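Local coordinates for protein CrataBL (Crataeva tapia, PDB 4IHZ) that inhibits trypsin, and probably blocks factor Xa more strongly while also binding glucose and N-acetylglucosamine as a haemagglutinating lectin, at residues L35-F43 and G143-P151; I114-L123 and R154-R162. All blocks are in the same frame, centred on the assembly; numbering follows the deposited sequence.

Contact 1 of 2, residues L35-F43 and G143-P151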
loop_
_atom_site.group_PDB
_atom_site.type_symbol
_atom_site.label_atom_id
_atom_site.label_comp_id
_atom_site.label_asym_id
_atom_site.label_seq_id
_atom_site.Cartn_x
_atom_site.Cartn_y
_atom_site.Cartn_z
ATOM N N LEU A 35 3.152 -5.492 10.895
ATOM C CA LEU A 35 4.553 -5.162 11.205
ATOM C C LEU A 35 5.497 -5.825 10.224
ATOM O O LEU A 35 6.189 -6.785 10.557
ATOM C CB LEU A 35 4.879 -5.566 12.648
ATOM C CG LEU A 35 6.099 -4.806 13.176
ATOM C CD1 LEU A 35 5.650 -3.507 13.811
ATOM C CD2 LEU A 35 6.812 -5.677 14.205
ATOM N N ASP A 36 5.532 -5.275 9.019
ATOM C CA ASP A 36 6.293 -5.894 7.944
ATOM C C ASP A 36 7.707 -5.318 8.000
ATOM O O ASP A 36 7.985 -4.267 7.432
ATOM C CB ASP A 36 5.619 -5.597 6.602
ATOM C CG ASP A 36 6.242 -6.374 5.445
ATOM O OD1 ASP A 36 6.533 -7.586 5.610
ATOM O OD2 ASP A 36 6.450 -5.767 4.349
ATOM N N LEU A 37 8.577 -6.025 8.714
ATOM C CA LEU A 37 9.945 -5.575 8.953
ATOM C C LEU A 37 10.775 -5.591 7.694
ATOM O O LEU A 37 10.431 -6.268 6.718
ATOM C CB LEU A 37 10.605 -6.506 9.988
ATOM C CG LEU A 37 9.924 -6.549 11.339
ATOM C CD1 LEU A 37 10.601 -7.699 12.069
ATOM C CD2 LEU A 37 10.069 -5.230 12.112
ATOM N N ILE A 38 11.906 -4.882 7.729
ATOM C CA ILE A 38 12.863 -4.953 6.629
ATOM C C ILE A 38 14.016 -5.779 7.198
ATOM O O ILE A 38 14.716 -5.322 8.125
ATOM C CB ILE A 38 13.391 -3.534 6.256
ATOM C CG1 ILE A 38 12.256 -2.596 5.803
ATOM C CG2 ILE A 38 14.499 -3.630 5.175
ATOM C CD1 ILE A 38 11.490 -3.108 4.610
ATOM N N THR A 39 14.206 -6.987 6.679
ATOM C CA THR A 39 15.163 -7.914 7.277
ATOM C C THR A 39 16.318 -8.220 6.344
ATOM O O THR A 39 16.199 -8.107 5.117
ATOM C CB THR A 39 14.519 -9.234 7.743
ATOM O OG1 THR A 39 13.843 -9.833 6.637
ATOM C CG2 THR A 39 13.512 -8.944 8.900
ATOM N N GLN A 40 17.428 -8.645 6.914
ATOM C CA GLN A 40 18.628 -8.861 6.169
ATOM C C GLN A 40 18.706 -10.277 5.611
ATOM O O GLN A 40 18.403 -11.253 6.302
ATOM C CB GLN A 40 19.834 -8.567 7.077
ATOM C CG GLN A 40 21.136 -8.474 6.283
ATOM C CD GLN A 40 22.287 -8.050 7.128
ATOM O OE1 GLN A 40 22.382 -8.409 8.320
ATOM N NE2 GLN A 40 23.201 -7.304 6.529
ATOM N N LEU A 41 19.098 -10.387 4.354
ATOM C CA LEU A 41 19.220 -11.703 3.729
ATOM C C LEU A 41 20.640 -12.201 3.908
ATOM O O LEU A 41 21.535 -11.861 3.141
ATOM C CB LEU A 41 18.920 -11.558 2.232
ATOM C CG LEU A 41 17.537 -11.032 1.855
ATOM C CD1 LEU A 41 17.370 -11.057 0.350
ATOM C CD2 LEU A 41 16.499 -11.923 2.445
ATOM N N ARG A 42 20.865 -12.945 4.998
ATOM C CA ARG A 42 22.232 -13.264 5.431
ATOM C C ARG A 42 22.864 -14.574 4.988
ATOM O O ARG A 42 24.086 -14.642 4.768
ATOM C CB ARG A 42 22.243 -13.258 6.949
ATOM C CG ARG A 42 22.197 -11.910 7.523
ATOM C CD ARG A 42 22.587 -12.014 8.957
ATOM N NE ARG A 42 21.576 -12.766 9.668
ATOM C CZ ARG A 42 21.763 -13.186 10.917
ATOM N NH1 ARG A 42 22.950 -12.916 11.508
ATOM N NH2 ARG A 42 20.778 -13.849 11.545
ATOM N N PHE A 43 22.055 -15.629 4.920
ATOM C CA PHE A 43 22.603 -16.975 4.773
ATOM C C PHE A 43 21.879 -17.718 3.664
ATOM O O PHE A 43 20.851 -18.374 3.918
ATOM C CB PHE A 43 22.462 -17.726 6.097
ATOM C CG PHE A 43 23.173 -17.053 7.249
ATOM C CD1 PHE A 43 22.465 -16.600 8.353
ATOM C CD2 PHE A 43 24.559 -16.872 7.229
ATOM C CE1 PHE A 43 23.119 -15.978 9.414
ATOM C CE2 PHE A 43 25.225 -16.243 8.302
ATOM C CZ PHE A 43 24.518 -15.803 9.384
ATOM N N GLY A 143 13.728 -10.909 16.979
ATOM C CA GLY A 143 13.739 -11.131 15.547
ATOM C C GLY A 143 13.647 -12.580 15.084
ATOM O O GLY A 143 13.642 -12.844 13.877
ATOM N N GLY A 144 13.630 -13.517 16.025
ATOM C CA GLY A 144 13.427 -14.931 15.696
ATOM C C GLY A 144 14.538 -15.516 14.852
ATOM O O GLY A 144 14.322 -16.451 14.063
ATOM N N GLY A 145 15.733 -14.945 14.962
ATOM C CA GLY A 145 16.865 -15.444 14.190
ATOM C C GLY A 145 17.173 -14.620 12.948
ATOM O O GLY A 145 18.119 -14.931 12.213
ATOM N N ARG A 146 16.399 -13.558 12.736
ATOM C CA ARG A 146 16.648 -12.606 11.650
ATOM C C ARG A 146 17.085 -11.251 12.192
ATOM O O ARG A 146 16.832 -10.909 13.354
ATOM C CB ARG A 146 15.409 -12.390 10.791
ATOM C CG ARG A 146 15.254 -13.414 9.781
ATOM C CD ARG A 146 14.044 -13.125 8.940
ATOM N NE ARG A 146 13.834 -14.300 8.148
ATOM C CZ ARG A 146 12.765 -14.510 7.389
ATOM N NH1 ARG A 146 11.816 -13.592 7.324
ATOM N NH2 ARG A 146 12.667 -15.644 6.707
ATOM N N ARG A 147 17.766 -10.497 11.354
ATOM C CA ARG A 147 18.150 -9.134 11.688
ATOM C C ARG A 147 17.291 -8.168 10.960
ATOM O O ARG A 147 16.982 -8.384 9.774
ATOM C CB ARG A 147 19.610 -8.898 11.344
ATOM C CG ARG A 147 20.489 -9.998 11.951
ATOM C CD ARG A 147 21.855 -9.519 12.306
ATOM N NE ARG A 147 22.563 -8.917 11.189
ATOM C CZ ARG A 147 23.802 -8.454 11.285
ATOM N NH1 ARG A 147 24.464 -8.571 12.443
ATOM N NH2 ARG A 147 24.397 -7.913 10.244
ATOM N N TYR A 148 16.898 -7.096 11.625
ATOM C CA TYR A 148 15.931 -6.151 11.037
ATOM C C TYR A 148 16.421 -4.738 11.240
ATOM O O TYR A 148 17.212 -4.461 12.141
ATOM C CB TYR A 148 14.541 -6.341 11.670
ATOM C CG TYR A 148 14.527 -6.187 13.167
ATOM C CD1 TYR A 148 14.313 -4.928 13.734
ATOM C CD2 TYR A 148 14.718 -7.281 13.987
ATOM C CE1 TYR A 148 14.311 -4.776 15.130
ATOM C CE2 TYR A 148 14.721 -7.130 15.360
ATOM C CZ TYR A 148 14.482 -5.882 15.904
ATOM O OH TYR A 148 14.482 -5.715 17.267
ATOM N N LEU A 149 15.953 -3.834 10.402
ATOM C CA LEU A 149 16.303 -2.408 10.500
ATOM C C LEU A 149 15.437 -1.693 11.541
ATOM O O LEU A 149 14.251 -1.960 11.656
ATOM C CB LEU A 149 16.174 -1.737 9.126
ATOM C CG LEU A 149 17.101 -2.224 8.029
ATOM C CD1 LEU A 149 16.763 -1.349 6.839
ATOM C CD2 LEU A 149 18.581 -2.065 8.433
ATOM N N ALA A 150 16.076 -0.826 12.334
ATOM C CA ALA A 150 15.374 -0.113 13.416
ATOM C C ALA A 150 16.049 1.221 13.676
ATOM O O ALA A 150 17.273 1.333 13.623
ATOM C CB ALA A 150 15.386 -0.945 14.647
ATOM N N PRO A 151 15.253 2.245 13.998
ATOM C CA PRO A 151 15.860 3.571 14.231
ATOM C C PRO A 151 16.241 3.738 15.696
ATOM O O PRO A 151 15.491 4.298 16.498
ATOM C CB PRO A 151 14.741 4.536 13.814
ATOM C CG PRO A 151 13.475 3.785 14.147
ATOM C CD PRO A 151 13.782 2.303 13.937
HETATM O O HOH W 1 12.629 -3.575 10.192
HETATM O O HOH W 2 18.611 -11.543 8.885
#
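Gln-40 OE1 takes two hydrogen bonds from Arg-147, one from NE at 2.9 Å and one from NH2 at 2.8 Å. The side-on grip is flat: amide and guanidinium planes differ by only 10°, NE lies nearly on the C=O axis, and NH2 reaches a lone pair in the carbonyl plane. Bends at chi2 and chi3 of Arg-147 bring its guanidinium alongside the extended Gln-40 chain, whose NE2 is held by Ala-17 O. Arg-42 crosses Arg-147 at about a right angle. Its guanidinium is sandwiched between Arg-147 CG, 3.6 Å above the plane, and Phe-43 CE1 on the opposite face, while NH2 makes a weak bond to Gly-145 O, at the edge, in the type I' turn Gly-143 to Arg-146.

A single bridge, Thr-39 with Tyr-148, joins strand 38-40, paired with 19-21, to 148-151, an outermost strand of the beta-trefoil sheet that includes 134-139. Gln-40 N donates to Arg-147 O at 2.9 Å and Leu-149 N to Ile-38 O at 3.0 Å; water 1 links Ile-38 N to Leu-149 O. Ile-38 CG2 packs on Leu-149 CD1 at 3.6 Å, a buried pair also touching Phe-19.

The two guanidinium planes lie 4° apart, with Arg-42 NH1 and Arg-147 NE 4.0 Å from each other. Each guanidinium has a carbonyl oxygen at its edge, which probably eases the repulsion.

Contact 2 of 2, residues I114-L123 and R154-R162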
loop_
_atom_site.group_PDB
_atom_site.type_symbol
_atom_site.label_atom_id
_atom_site.label_comp_id
_atom_site.label_asym_id
_atom_site.label_seq_id
_atom_site.Cartn_x
_atom_site.Cartn_y
_atom_site.Cartn_z
ATOM N N ILE A 114 18.965 10.409 3.857
ATOM C CA ILE A 114 20.266 9.772 3.607
ATOM C C ILE A 114 21.320 10.789 4.061
ATOM O O ILE A 114 21.310 11.938 3.608
ATOM C CB ILE A 114 20.469 9.463 2.124
ATOM C CG1 ILE A 114 19.411 8.453 1.657
ATOM C CG2 ILE A 114 21.890 8.896 1.882
ATOM C CD1 ILE A 114 19.394 8.213 0.118
ATOM N N GLU A 115 22.184 10.375 4.979
ATOM C CA GLU A 115 23.252 11.283 5.471
ATOM C C GLU A 115 24.595 10.671 5.260
ATOM O O GLU A 115 24.734 9.451 5.318
ATOM C CB GLU A 115 23.062 11.624 6.947
ATOM C CG GLU A 115 21.771 12.423 7.193
ATOM C CD GLU A 115 21.477 12.742 8.641
ATOM O OE1 GLU A 115 22.242 12.327 9.546
ATOM O OE2 GLU A 115 20.431 13.405 8.880
ATOM N N ARG A 116 25.617 11.509 5.045
ATOM C CA ARG A 116 26.967 10.943 4.990
ATOM C C ARG A 116 27.399 10.421 6.356
ATOM O O ARG A 116 27.054 10.980 7.391
ATOM C CB ARG A 116 27.994 11.950 4.490
ATOM C CG ARG A 116 27.736 12.364 3.058
ATOM C CD ARG A 116 28.940 13.067 2.483
ATOM N NE ARG A 116 28.746 13.312 1.044
ATOM C CZ ARG A 116 28.919 12.388 0.093
ATOM N NH1 ARG A 116 29.289 11.148 0.391
ATOM N NH2 ARG A 116 28.686 12.714 -1.172
ATOM N N HIS A 117 28.162 9.343 6.328
ATOM C CA HIS A 117 28.614 8.689 7.540
ATOM C C HIS A 117 29.960 8.112 7.179
ATOM O O HIS A 117 30.057 7.111 6.460
ATOM C CB HIS A 117 27.618 7.576 7.926
ATOM C CG HIS A 117 28.023 6.800 9.138
ATOM N ND1 HIS A 117 28.015 7.337 10.406
ATOM C CD2 HIS A 117 28.428 5.516 9.274
ATOM C CE1 HIS A 117 28.422 6.423 11.271
ATOM N NE2 HIS A 117 28.689 5.311 10.607
ATOM N N GLY A 118 31.035 8.757 7.645
ATOM C CA GLY A 118 32.351 8.336 7.185
ATOM C C GLY A 118 32.437 8.494 5.673
ATOM O O GLY A 118 31.976 9.488 5.121
ATOM N N ASP A 119 32.997 7.502 4.985
ATOM C CA ASP A 119 33.067 7.597 3.522
ATOM C C ASP A 119 31.877 6.929 2.895
ATOM O O ASP A 119 31.815 6.781 1.666
ATOM C CB ASP A 119 34.331 6.964 2.969
ATOM C CG ASP A 119 35.503 7.917 2.988
ATOM O OD1 ASP A 119 35.282 9.151 2.888
ATOM O OD2 ASP A 119 36.640 7.435 3.080
ATOM N N SER A 120 30.920 6.555 3.734
ATOM C CA SER A 120 29.685 5.947 3.213
ATOM C C SER A 120 28.476 6.765 3.646
ATOM O O SER A 120 28.561 7.991 3.806
ATOM C CB SER A 120 29.538 4.499 3.672
ATOM O OG SER A 120 29.491 4.424 5.060
ATOM N N TYR A 121 27.333 6.095 3.803
ATOM C CA TYR A 121 26.096 6.774 4.128
ATOM C C TYR A 121 25.455 6.106 5.315
ATOM O O TYR A 121 25.859 5.017 5.732
ATOM C CB TYR A 121 25.144 6.767 2.921
ATOM C CG TYR A 121 25.665 7.513 1.717
ATOM C CD1 TYR A 121 25.526 8.919 1.632
ATOM C CD2 TYR A 121 26.300 6.848 0.682
ATOM C CE1 TYR A 121 26.004 9.612 0.524
ATOM C CE2 TYR A 121 26.792 7.553 -0.428
ATOM C CZ TYR A 121 26.623 8.935 -0.490
ATOM O OH TYR A 121 27.090 9.649 -1.578
ATOM N N LYS A 122 24.439 6.751 5.856
ATOM C CA LYS A 122 23.535 6.104 6.773
ATOM C C LYS A 122 22.122 6.577 6.467
ATOM O O LYS A 122 21.908 7.652 5.891
ATOM C CB LYS A 122 23.882 6.437 8.217
ATOM C CG LYS A 122 23.711 7.898 8.596
ATOM C CD LYS A 122 24.109 8.133 10.036
ATOM C CE LYS A 122 24.034 9.629 10.339
ATOM N NZ LYS A 122 24.384 9.925 11.767
ATOM N N LEU A 123 21.158 5.739 6.818
ATOM C CA LEU A 123 19.752 6.149 6.814
ATOM C C LEU A 123 19.376 6.635 8.196
ATOM O O LEU A 123 19.834 6.094 9.227
ATOM C CB LEU A 123 18.845 4.959 6.442
ATOM C CG LEU A 123 19.028 4.380 5.052
ATOM C CD1 LEU A 123 17.978 3.233 4.922
ATOM C CD2 LEU A 123 18.802 5.430 4.005
ATOM N N ARG A 154 22.087 3.843 16.460
ATOM C CA ARG A 154 23.368 3.137 16.195
ATOM C C ARG A 154 23.473 2.877 14.692
ATOM O O ARG A 154 22.920 1.894 14.183
ATOM C CB ARG A 154 23.411 1.824 16.964
ATOM C CG ARG A 154 23.352 2.036 18.461
ATOM C CD ARG A 154 23.343 0.722 19.215
ATOM N NE ARG A 154 22.044 0.037 19.174
ATOM C CZ ARG A 154 21.014 0.310 19.974
ATOM N NH1 ARG A 154 21.084 1.298 20.861
ATOM N NH2 ARG A 154 19.894 -0.401 19.882
ATOM N N PRO A 155 24.124 3.780 13.958
ATOM C CA PRO A 155 23.902 3.704 12.515
ATOM C C PRO A 155 24.572 2.515 11.847
ATOM O O PRO A 155 25.689 2.145 12.214
ATOM C CB PRO A 155 24.489 5.001 11.986
ATOM C CG PRO A 155 25.525 5.400 13.016
ATOM C CD PRO A 155 25.003 4.902 14.346
ATOM N N LEU A 156 23.856 1.929 10.899
ATOM C CA LEU A 156 24.458 0.984 9.961
ATOM C C LEU A 156 25.060 1.771 8.805
ATOM O O LEU A 156 24.351 2.508 8.106
ATOM C CB LEU A 156 23.379 0.021 9.422
ATOM C CG LEU A 156 23.908 -0.966 8.368
ATOM C CD1 LEU A 156 24.926 -1.951 8.910
ATOM C CD2 LEU A 156 22.713 -1.691 7.744
ATOM N N ALA A 157 26.368 1.643 8.580
ATOM C CA ALA A 157 26.943 2.228 7.358
ATOM C C ALA A 157 26.468 1.487 6.112
ATOM O O ALA A 157 26.602 0.254 6.024
ATOM C CB ALA A 157 28.469 2.206 7.394
ATOM N N VAL A 158 25.965 2.251 5.155
ATOM C CA VAL A 158 25.419 1.658 3.934
ATOM C C VAL A 158 25.947 2.328 2.693
ATOM O O VAL A 158 26.456 3.463 2.708
ATOM C CB VAL A 158 23.825 1.691 3.883
ATOM C CG1 VAL A 158 23.232 0.889 5.063
ATOM C CG2 VAL A 158 23.283 3.172 3.862
ATOM N N ARG A 159 25.799 1.584 1.599
ATOM C CA ARG A 159 26.092 2.041 0.267
ATOM C C ARG A 159 24.875 1.702 -0.583
ATOM O O ARG A 159 23.999 0.933 -0.159
ATOM C CB ARG A 159 27.334 1.306 -0.250
ATOM C CG ARG A 159 27.173 -0.237 -0.242
ATOM C CD ARG A 159 28.542 -0.951 -0.448
ATOM N NE ARG A 159 28.387 -2.403 -0.297
ATOM C CZ ARG A 159 28.100 -3.243 -1.288
ATOM N NH1 ARG A 159 28.001 -2.808 -2.548
ATOM N NH2 ARG A 159 27.936 -4.541 -1.037
ATOM N N PHE A 160 24.836 2.243 -1.789
ATOM C CA PHE A 160 23.666 2.073 -2.641
ATOM C C PHE A 160 24.125 1.598 -3.998
ATOM O O PHE A 160 24.980 2.224 -4.626
ATOM C CB PHE A 160 22.886 3.379 -2.774
ATOM C CG PHE A 160 22.488 3.981 -1.451
ATOM C CD1 PHE A 160 21.430 3.444 -0.726
ATOM C CD2 PHE A 160 23.191 5.066 -0.906
ATOM C CE1 PHE A 160 21.052 3.980 0.501
ATOM C CE2 PHE A 160 22.820 5.620 0.322
ATOM C CZ PHE A 160 21.743 5.085 1.035
ATOM N N THR A 161 23.592 0.468 -4.426
ATOM C CA THR A 161 23.931 -0.061 -5.729
ATOM C C THR A 161 22.736 0.126 -6.647
ATOM O O THR A 161 21.649 -0.387 -6.336
ATOM C CB THR A 161 24.308 -1.560 -5.598
ATOM O OG1 THR A 161 25.545 -1.665 -4.879
ATOM C CG2 THR A 161 24.497 -2.215 -6.962
ATOM N N ARG A 162 22.926 0.802 -7.774
ATOM C CA ARG A 162 21.821 1.003 -8.709
ATOM C C ARG A 162 21.401 -0.346 -9.256
ATOM O O ARG A 162 22.261 -1.160 -9.612
ATOM C CB ARG A 162 22.239 1.944 -9.846
ATOM C CG ARG A 162 21.117 2.179 -10.827
ATOM C CD ARG A 162 21.488 3.219 -11.874
ATOM N NE ARG A 162 20.377 3.348 -12.816
ATOM C CZ ARG A 162 20.099 4.443 -13.527
ATOM N NH1 ARG A 162 20.852 5.536 -13.405
ATOM N NH2 ARG A 162 19.045 4.450 -14.341
HETATM O O HOH W 3 21.735 3.295 8.124
#
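Phe-160 and Tyr-121 meet obliquely, their ring planes at 46° and centroids 5.5 Å apart. The touching atom is Phe-160 CE2, which lies 3.7 Å from Tyr-121 CB. Ile-114 and Phe-160 point toward each other, with Ile-114 CG2 3.7 Å from Phe-160 CE2, and Leu-123 CD2 sits at the ring edge near CZ. Phe-160 thus points its outer carbons at three residues of the 114-117 and 120-123 strands.

Beyond the bridge, His-117 and Pro-155 cross at about a right angle: the imidazole CE1 is 3.5 Å from Pro-155 CG, while Pro-155 CB stands over one face toward the rim. With CG anti to the backbone N (chi1 178°), the imidazole reaches over to Pro-155 and also meets Ala-157 CB at its edge. Lys-122 lays CD against Pro-155 CB, and its NZ pairs with Asp-135.

Between these groups Tyr-121 and Val-158 form one antiparallel hydrogen-bonded pair: Tyr-121 N donates to Val-158 O at 3.0 Å and Val-158 N to Tyr-121 O at 2.8 Å. Water 3 then connects Leu-123 N with Leu-156 O. The axes of 120-123 and 158-162 cross at 99°, consistent with a pairing limited to a single bridge.

A beta hairpin, turned through the type II' turn His-117 to Ser-120, packed across the C-terminal strand in this way fits the beta-trefoil of Kunitz-type inhibitors.

How the contacts relate
The two contacts alternate along the chain, and strands 148-151 and 158-162, one from each, are consecutive. Their centres are 18 Å apart, yet they touch where Leu-149 CD2 meets Leu-156 CD2 at 4.2 Å. Both reach the sheet formed by strands 112-117, 120-125, 134-139 and 148-151: contact 1 joins one of its outermost strands, 148-151, to strand 38-40, and contact 2 joins its hairpin to the C-terminal strand. Contact 1 is the more buried, though its arginine cluster extends into partly exposed loops. Contact 2 is partly buried and relies mainly on aromatic and aliphatic packing. Each has a single backbone bridge between steeply inclined strands, extended by water.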